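Local structure of glutathione-specific gamma-glutamylcyclotransferase (Saccharomyces cerevisiae S288c, 5HWI) at residues A[9-14]-A[28-33]; A[124-129]-A[156-161]. The protein cleaves glutathione, and no other gamma-glutamyl peptide, into 5-oxo-L-proline and the dipeptide Cys-Gly. The protein carries 4 engineered substitutions. All coordinates share one frame; numbering follows the deposited sequence.

The two contacts lie in the same five-stranded mixed sheet, their centres about 6 Å apart. Contact 1 crosses its interior between strands that are not neighbours; contact 2 is an antiparallel backbone pairing of neighbouring strands. Among the polar links between them, Ile31 N reaches His127 O at 2.8 Å, probably a hydrogen bond between adjacent strands, and Tyr13 OH lies 2.6 Å from Tyr161 O. Tyr13, assigned to the substrate site by similarity, has its side chain about 6 Å from that of Glu115, the probable proton acceptor, and about 3 Å from a bound succinic acid. Val160 of contact 2 approaches the same pocket, its side chain about 5 Å from the succinic acid.

Contact 1. Residues A[9-14]-A[28-33]; sequences WVLGYG and IPAIIH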
ATOM      1  N   TRP A   9      -7.526 -11.209   8.604  1.00 25.87           N
ATOM      2  CA  TRP A   9      -7.673  -9.876   8.033  1.00 22.08           C
ATOM      3  C   TRP A   9      -6.376  -9.566   7.287  1.00 23.16           C
ATOM      4  O   TRP A   9      -5.271  -9.769   7.834  1.00 27.25           O
ATOM      5  CB  TRP A   9      -7.910  -8.796   9.101  1.00 21.41           C
ATOM      6  CG  TRP A   9      -9.278  -8.868   9.771  1.00 21.44           C
ATOM      7  CD1 TRP A   9      -9.606  -9.518  10.959  1.00 24.20           C
ATOM      8  CD2 TRP A   9     -10.479  -8.251   9.304  1.00 21.40           C
ATOM      9  NE1 TRP A   9     -10.945  -9.361  11.214  1.00 23.12           N
ATOM     10  CE2 TRP A   9     -11.504  -8.567  10.234  1.00 24.67           C
ATOM     11  CE3 TRP A   9     -10.785  -7.461   8.177  1.00 21.58           C
ATOM     12  CZ2 TRP A   9     -12.838  -8.149  10.038  1.00 26.89           C
ATOM     13  CZ3 TRP A   9     -12.043  -6.985   8.010  1.00 25.37           C
ATOM     14  CH2 TRP A   9     -13.095  -7.347   8.915  1.00 27.43           C
ATOM     15  N   VAL A  10      -6.529  -9.202   6.023  1.00 21.41           N
ATOM     16  CA  VAL A  10      -5.407  -8.894   5.120  1.00 20.03           C
ATOM     17  C   VAL A  10      -5.555  -7.450   4.675  1.00 22.44           C
ATOM     18  O   VAL A  10      -6.596  -7.062   4.126  1.00 22.97           O
ATOM     19  CB  VAL A  10      -5.395  -9.852   3.899  1.00 29.93           C
ATOM     20  CG1 VAL A  10      -4.171  -9.521   2.989  1.00 35.58           C
ATOM     21  CG2 VAL A  10      -5.327 -11.334   4.326  1.00 28.88           C
ATOM     22  N   LEU A  11      -4.490  -6.670   4.848  1.00 20.68           N
ATOM     23  CA  LEU A  11      -4.471  -5.264   4.447  1.00 18.52           C
ATOM     24  C   LEU A  11      -3.908  -5.183   3.029  1.00 20.76           C
ATOM     25  O   LEU A  11      -2.857  -5.780   2.758  1.00 23.63           O
ATOM     26  CB  LEU A  11      -3.521  -4.507   5.388  1.00 18.81           C
ATOM     27  CG  LEU A  11      -3.267  -3.045   5.054  1.00 21.02           C
ATOM     28  CD1 LEU A  11      -4.572  -2.261   5.112  1.00 20.82           C
ATOM     29  CD2 LEU A  11      -2.169  -2.498   6.043  1.00 24.34           C
ATOM     30  N   GLY A  12      -4.586  -4.467   2.153  1.00 20.52           N
ATOM     31  CA  GLY A  12      -4.044  -4.158   0.812  1.00 23.17           C
ATOM     32  C   GLY A  12      -3.766  -2.673   0.717  1.00 22.72           C
ATOM     33  O   GLY A  12      -4.587  -1.843   1.138  1.00 21.08           O
ATOM     34  N   TYR A  13      -2.597  -2.331   0.170  1.00 21.17           N
ATOM     35  CA  TYR A  13      -2.268  -0.929  -0.034  1.00 19.12           C
ATOM     36  C   TYR A  13      -1.790  -0.677  -1.456  1.00 18.91           C
ATOM     37  O   TYR A  13      -1.535   0.478  -1.785  1.00 20.16           O
ATOM     38  CB  TYR A  13      -1.182  -0.463   0.956  1.00 18.74           C
ATOM     39  CG  TYR A  13       0.054  -1.292   0.869  1.00 20.24           C
ATOM     40  CD1 TYR A  13       1.074  -0.965  -0.066  1.00 21.26           C
ATOM     41  CD2 TYR A  13       0.221  -2.430   1.671  1.00 20.52           C
ATOM     42  CE1 TYR A  13       2.221  -1.753  -0.172  1.00 21.17           C
ATOM     43  CE2 TYR A  13       1.356  -3.234   1.548  1.00 19.75           C
ATOM     44  CZ  TYR A  13       2.353  -2.874   0.627  1.00 22.26           C
ATOM     45  OH  TYR A  13       3.468  -3.656   0.527  1.00 21.91           O
ATOM     46  N   GLY A  14      -1.605  -1.714  -2.260  1.00 20.29           N
ATOM     47  CA  GLY A  14      -1.222  -1.540  -3.664  1.00 20.32           C
ATOM     48  C   GLY A  14      -2.244  -2.263  -4.507  1.00 22.24           C
ATOM     49  O   GLY A  14      -3.449  -1.962  -4.399  1.00 22.63           O
ATOM     50  N   ILE A  28     -13.101  -3.246   4.165  1.00 21.67           N
ATOM     51  CA  ILE A  28     -13.280  -2.011   4.930  1.00 18.41           C
ATOM     52  C   ILE A  28     -12.138  -1.062   4.603  1.00 20.28           C
ATOM     53  O   ILE A  28     -10.974  -1.444   4.729  1.00 20.68           O
ATOM     54  CB  ILE A  28     -13.306  -2.273   6.445  1.00 19.12           C
ATOM     55  CG1 ILE A  28     -14.347  -3.355   6.717  1.00 25.10           C
ATOM     56  CG2 ILE A  28     -13.700  -0.980   7.205  1.00 21.20           C
ATOM     57  CD1 ILE A  28     -14.403  -3.734   8.192  1.00 25.63           C
ATOM     58  N   PRO A  29     -12.422   0.193   4.283  1.00 21.47           N
ATOM     59  CA  PRO A  29     -11.380   1.237   4.201  1.00 23.59           C
ATOM     60  C   PRO A  29     -10.593   1.359   5.483  1.00 26.42           C
ATOM     61  O   PRO A  29     -11.159   1.329   6.594  1.00 24.98           O
ATOM     62  CB  PRO A  29     -12.200   2.516   3.959  1.00 27.52           C
ATOM     63  CG  PRO A  29     -13.469   1.977   3.257  1.00 26.09           C
ATOM     64  CD  PRO A  29     -13.770   0.697   3.960  1.00 25.60           C
ATOM     65  N   ALA A  30      -9.270   1.526   5.331  1.00 22.22           N
ATOM     66  CA  ALA A  30      -8.367   1.469   6.473  1.00 23.35           C
ATOM     67  C   ALA A  30      -7.337   2.589   6.385  1.00 27.42           C
ATOM     68  O   ALA A  30      -6.755   2.783   5.321  1.00 27.41           O
ATOM     69  CB  ALA A  30      -7.634   0.131   6.520  1.00 25.88           C
ATOM     70  N   ILE A  31      -7.129   3.305   7.488  1.00 22.84           N
ATOM     71  CA  ILE A  31      -6.096   4.337   7.598  1.00 22.97           C
ATOM     72  C   ILE A  31      -4.888   3.683   8.242  1.00 24.05           C
ATOM     73  O   ILE A  31      -4.954   3.224   9.387  1.00 24.31           O
ATOM     74  CB  ILE A  31      -6.540   5.534   8.443  1.00 27.12           C
ATOM     75  CG1 ILE A  31      -7.945   6.056   8.081  1.00 34.34           C
ATOM     76  CG2 ILE A  31      -5.475   6.609   8.417  1.00 27.96           C
ATOM     77  CD1 ILE A  31      -8.146   6.241   6.677  1.00 41.19           C
ATOM     78  N   ILE A  32      -3.782   3.627   7.520  1.00 24.36           N
ATOM     79  CA  ILE A  32      -2.561   3.024   8.033  1.00 20.37           C
ATOM     80  C   ILE A  32      -1.700   4.165   8.594  1.00 25.59           C
ATOM     81  O   ILE A  32      -1.112   4.938   7.820  1.00 30.76           O
ATOM     82  CB  ILE A  32      -1.806   2.270   6.929  1.00 24.17           C
ATOM     83  CG1 ILE A  32      -2.744   1.304   6.182  1.00 30.23           C
ATOM     84  CG2 ILE A  32      -0.701   1.436   7.547  1.00 29.23           C
ATOM     85  CD1 ILE A  32      -2.357   1.096   4.695  1.00 27.95           C
ATOM     86  N   HIS A  33      -1.574   4.250   9.905  1.00 25.98           N
ATOM     87  CA  HIS A  33      -0.659   5.259  10.470  1.00 28.72           C
ATOM     88  C   HIS A  33       0.732   4.666  10.654  1.00 30.37           C
ATOM     89  O   HIS A  33       0.889   3.470  10.907  1.00 29.35           O
ATOM     90  CB  HIS A  33      -1.163   5.823  11.806  1.00 31.00           C
ATOM     91  CG  HIS A  33      -2.359   6.711  11.663  1.00 37.12           C
ATOM     92  ND1 HIS A  33      -2.262   8.068  11.450  1.00 39.95           N
ATOM     93  CD2 HIS A  33      -3.686   6.423  11.642  1.00 38.79           C
ATOM     94  CE1 HIS A  33      -3.473   8.588  11.347  1.00 42.00           C
ATOM     95  NE2 HIS A  33      -4.355   7.613  11.467  1.00 40.10           N
TER
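Leu11 and Ile32 reach toward each other tip to tip and carry most of the contact. The leucine sets CG opposite its backbone N (chi1 175°), which sends both methyls across to the 28-33 strand. Its CD2 lies 3.8 Å from Ile32 CD1 and equally close to Ile32 CG1, while Leu11 CD1 splits its contacts, 4.0 Å from Ile32 CD1 and 4.1 Å from Ala30 CB. In Ile32, CG1 stands opposite the carbonyl carbon and chi2 of 149° falls well short of fully extended, a twist off the staggered form that sets CD1 against the leucine fork and also 4.2 Å from Tyr13 CB. That terminal methyl is therefore bounded by two residues of the 9-14 segment.

The strands make no hydrogen bond with each other. Their axes come no nearer than 8.7 Å and cross at 68°, as expected for strands facing each other through the interior of the closed sheet of the gamma-glutamylcyclotransferase fold; strand 91-99 pairs with both. The core between them is wholly apolar here, with the small Ala30 between the two isoleucines.

Toward the other end, Ile28 CD1 comes obliquely against the CZ3-CH2 side of the Trp9 six-membered ring, 3.9 Å from Trp9 CH2. The indole is further bordered by Tyr98, Leu156 and Met141, the last from helix 132-142, whose His134 and Leu138 also touch Ile28.

Past Leu11 the strand runs into Tyr13 and Gly14, part of the YGSL sequence of this family and of the inferred substrate site. Here Tyr13 offers Ile32 its CB alone; the ring leads away, with its OH hydrogen-bonded to the backbone O of Tyr161. The backbone N atoms of Tyr13 and Gly14 both hydrogen-bond a succinic acid molecule, probably from the crystallisation liquor, consistent with an anion-accepting pocket.

Contact 2. Residues A[124-129]-A[156-161]; sequences VEVHLE and LLTSVY
Val124 and Leu156, the two side chains most buried here, sit near opposite ends of a short antiparallel pairing and point to the same face of the sheet. Val124 forms an antiparallel hydrogen-bonded pair with Thr158: Val124 N donates to Thr158 O, and Thr158 N returns a bond to Val124 O, each 2.9 Å long and nearly straight (171° and 165°). Leu156 repeats the pattern with Val126, its N giving a 2.9 Å bond to Val126 O and its O accepting Val126 N. Between these pairs, Glu125 CA makes a CH-O contact of 3.4 Å with Leu156 O.

Both methyls of Val124 lie 3.8 Å from Val160 CG1, the two side chains crossing at about a right angle. Thr158 CG2 crosses Val126 in the same way, 3.6 Å from its CG1. Leu156 turns CG opposite its backbone N (chi1 176°), and its CD2 meets Leu128 CD2 at 3.9 Å, at a slant. On the reverse face Glu125 CG passes 4.0 Å from Leu157 CD1, toward solvent.

Strand 120-128 is bordered on its other side by strand 26-33, and strand 155-162 by strand 8-12, whose Trp9 packs on Leu156 and Thr158 and also touches Met141 of helix 132-142.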
ATOM      1  N   VAL A 124       0.190  -5.365  11.425  1.00 25.98           N
ATOM      2  CA  VAL A 124       0.183  -3.933  11.722  1.00 27.94           C
ATOM      3  C   VAL A 124      -1.210  -3.513  12.166  1.00 31.18           C
ATOM      4  O   VAL A 124      -2.203  -4.157  11.838  1.00 29.52           O
ATOM      5  CB  VAL A 124       0.614  -3.070  10.489  1.00 24.94           C
ATOM      6  CG1 VAL A 124       2.052  -3.473  10.028  1.00 26.06           C
ATOM      7  CG2 VAL A 124      -0.411  -3.198   9.353  1.00 26.10           C
ATOM      8  N   GLU A 125      -1.270  -2.394  12.888  1.00 29.65           N
ATOM      9  CA  GLU A 125      -2.542  -1.798  13.306  1.00 28.25           C
ATOM     10  C   GLU A 125      -3.043  -0.807  12.260  1.00 28.63           C
ATOM     11  O   GLU A 125      -2.251  -0.048  11.700  1.00 29.18           O
ATOM     12  CB  GLU A 125      -2.380  -1.044  14.625  1.00 32.45           C
ATOM     13  CG  GLU A 125      -1.948  -1.898  15.734  1.00 39.09           C
ATOM     14  CD  GLU A 125      -1.804  -1.106  17.040  1.00 53.50           C
ATOM     15  OE1 GLU A 125      -1.464   0.100  17.003  1.00 53.45           O
ATOM     16  OE2 GLU A 125      -2.082  -1.707  18.096  1.00 59.76           O
ATOM     17  N   VAL A 126      -4.360  -0.821  11.984  1.00 22.33           N
ATOM     18  CA  VAL A 126      -4.961   0.174  11.088  1.00 22.11           C
ATOM     19  C   VAL A 126      -6.186   0.738  11.775  1.00 25.48           C
ATOM     20  O   VAL A 126      -6.749   0.118  12.684  1.00 26.24           O
ATOM     21  CB  VAL A 126      -5.378  -0.402   9.712  1.00 22.19           C
ATOM     22  CG1 VAL A 126      -4.171  -0.982   9.037  1.00 23.32           C
ATOM     23  CG2 VAL A 126      -6.506  -1.482   9.866  1.00 23.64           C
ATOM     24  N   HIS A 127      -6.565   1.950  11.374  1.00 22.62           N
ATOM     25  CA  HIS A 127      -7.773   2.568  11.894  1.00 26.81           C
ATOM     26  C   HIS A 127      -8.879   2.320  10.878  1.00 26.36           C
ATOM     27  O   HIS A 127      -8.697   2.587   9.687  1.00 26.13           O
ATOM     28  CB  HIS A 127      -7.616   4.071  12.105  1.00 30.33           C
ATOM     29  CG  HIS A 127      -6.580   4.450  13.105  1.00 32.30           C
ATOM     30  ND1 HIS A 127      -6.654   5.616  13.832  1.00 37.29           N
ATOM     31  CD2 HIS A 127      -5.412   3.859  13.455  1.00 37.26           C
ATOM     32  CE1 HIS A 127      -5.601   5.704  14.628  1.00 37.95           C
ATOM     33  NE2 HIS A 127      -4.825   4.655  14.412  1.00 36.51           N
ATOM     34  N   LEU A 128     -10.034   1.804  11.335  1.00 25.59           N
ATOM     35  CA  LEU A 128     -11.070   1.468  10.371  1.00 24.77           C
ATOM     36  C   LEU A 128     -11.953   2.665  10.045  1.00 26.59           C
ATOM     37  O   LEU A 128     -12.434   3.374  10.925  1.00 31.62           O
ATOM     38  CB  LEU A 128     -11.948   0.321  10.906  1.00 21.84           C
ATOM     39  CG  LEU A 128     -11.209  -0.972  11.161  1.00 23.11           C
ATOM     40  CD1 LEU A 128     -12.216  -1.991  11.748  1.00 23.08           C
ATOM     41  CD2 LEU A 128     -10.559  -1.546   9.916  1.00 23.42           C
ATOM     42  N   GLU A 129     -12.241   2.850   8.768  1.00 25.68           N
ATOM     43  CA  GLU A 129     -13.234   3.857   8.393  1.00 31.04           C
ATOM     44  C   GLU A 129     -14.473   3.116   7.887  1.00 28.98           C
ATOM     45  O   GLU A 129     -14.597   2.793   6.697  1.00 28.95           O
ATOM     46  CB  GLU A 129     -12.655   4.843   7.348  1.00 36.47           C
ATOM     47  CG  GLU A 129     -13.696   5.802   6.788  1.00 51.39           C
ATOM     48  CD  GLU A 129     -14.121   6.911   7.759  1.00 66.58           C
ATOM     49  OE1 GLU A 129     -13.748   6.880   8.952  1.00 69.19           O
ATOM     50  OE2 GLU A 129     -14.872   7.810   7.317  1.00 74.66           O
ATOM     51  N   LEU A 156      -7.618  -2.068  14.411  1.00 24.93           N
ATOM     52  CA  LEU A 156      -7.658  -3.484  14.052  1.00 23.06           C
ATOM     53  C   LEU A 156      -6.260  -3.968  13.720  1.00 24.50           C
ATOM     54  O   LEU A 156      -5.551  -3.286  12.973  1.00 25.20           O
ATOM     55  CB  LEU A 156      -8.546  -3.700  12.827  1.00 20.91           C
ATOM     56  CG  LEU A 156      -8.561  -5.138  12.351  1.00 19.65           C
ATOM     57  CD1 LEU A 156      -9.313  -5.988  13.385  1.00 24.70           C
ATOM     58  CD2 LEU A 156      -9.283  -5.134  10.925  1.00 25.93           C
ATOM     59  N   LEU A 157      -5.858  -5.120  14.293  1.00 22.98           N
ATOM     60  CA  LEU A 157      -4.611  -5.778  13.929  1.00 27.58           C
ATOM     61  C   LEU A 157      -4.831  -6.592  12.659  1.00 31.01           C
ATOM     62  O   LEU A 157      -5.727  -7.444  12.626  1.00 27.45           O
ATOM     63  CB  LEU A 157      -4.136  -6.702  15.043  1.00 29.98           C
ATOM     64  CG  LEU A 157      -2.659  -7.085  14.845  1.00 38.60           C
ATOM     65  CD1 LEU A 157      -1.721  -5.856  15.058  1.00 38.64           C
ATOM     66  CD2 LEU A 157      -2.257  -8.220  15.813  1.00 44.11           C
ATOM     67  N   THR A 158      -4.034  -6.342  11.607  0.57 26.97           N
ATOM     68  CA  THR A 158      -4.235  -6.990  10.305  0.57 24.16           C
ATOM     69  C   THR A 158      -2.895  -7.431   9.718  0.57 22.31           C
ATOM     70  O   THR A 158      -1.885  -6.768   9.929  0.57 20.22           O
ATOM     71  CB  THR A 158      -4.979  -6.042   9.303  0.57 22.91           C
ATOM     72  OG1 THR A 158      -5.102  -6.654   8.003  0.57 18.46           O
ATOM     73  CG2 THR A 158      -4.304  -4.623   9.164  0.57 18.82           C
ATOM     74  N   SER A 159      -2.886  -8.551   8.973  1.00 22.96           N
ATOM     75  CA  SER A 159      -1.675  -9.018   8.305  1.00 22.42           C
ATOM     76  C   SER A 159      -1.472  -8.167   7.043  1.00 22.38           C
ATOM     77  O   SER A 159      -2.406  -7.546   6.528  1.00 26.20           O
ATOM     78  CB  SER A 159      -1.723 -10.506   7.939  1.00 26.49           C
ATOM     79  OG  SER A 159      -2.714 -10.741   6.914  1.00 31.94           O
ATOM     80  N   VAL A 160      -0.223  -8.106   6.587  1.00 20.69           N
ATOM     81  CA  VAL A 160       0.128  -7.201   5.486  1.00 23.58           C
ATOM     82  C   VAL A 160       1.415  -7.720   4.851  1.00 22.93           C
ATOM     83  O   VAL A 160       2.272  -8.256   5.541  1.00 24.02           O
ATOM     84  CB  VAL A 160       0.254  -5.736   5.975  1.00 22.47           C
ATOM     85  CG1 VAL A 160       1.374  -5.574   6.963  1.00 21.54           C
ATOM     86  CG2 VAL A 160       0.486  -4.751   4.743  1.00 22.80           C
ATOM     87  N   TYR A 161       1.525  -7.613   3.515  1.00 22.28           N
ATOM     88  CA  TYR A 161       2.759  -7.963   2.806  1.00 26.00           C
ATOM     89  C   TYR A 161       3.603  -6.716   2.556  1.00 22.49           C
ATOM     90  O   TYR A 161       3.124  -5.751   1.965  1.00 23.22           O
ATOM     91  CB  TYR A 161       2.463  -8.633   1.457  1.00 23.88           C
ATOM     92  CG  TYR A 161       1.874 -10.009   1.647  1.00 26.16           C
ATOM     93  CD1 TYR A 161       0.499 -10.173   1.756  1.00 30.10           C
ATOM     94  CD2 TYR A 161       2.689 -11.118   1.715  1.00 28.85           C
ATOM     95  CE1 TYR A 161      -0.036 -11.460   1.959  1.00 31.60           C
ATOM     96  CE2 TYR A 161       2.185 -12.379   1.896  1.00 30.10           C
ATOM     97  CZ  TYR A 161       0.811 -12.538   2.025  1.00 30.17           C
ATOM     98  OH  TYR A 161       0.313 -13.820   2.216  1.00 35.34           O
TER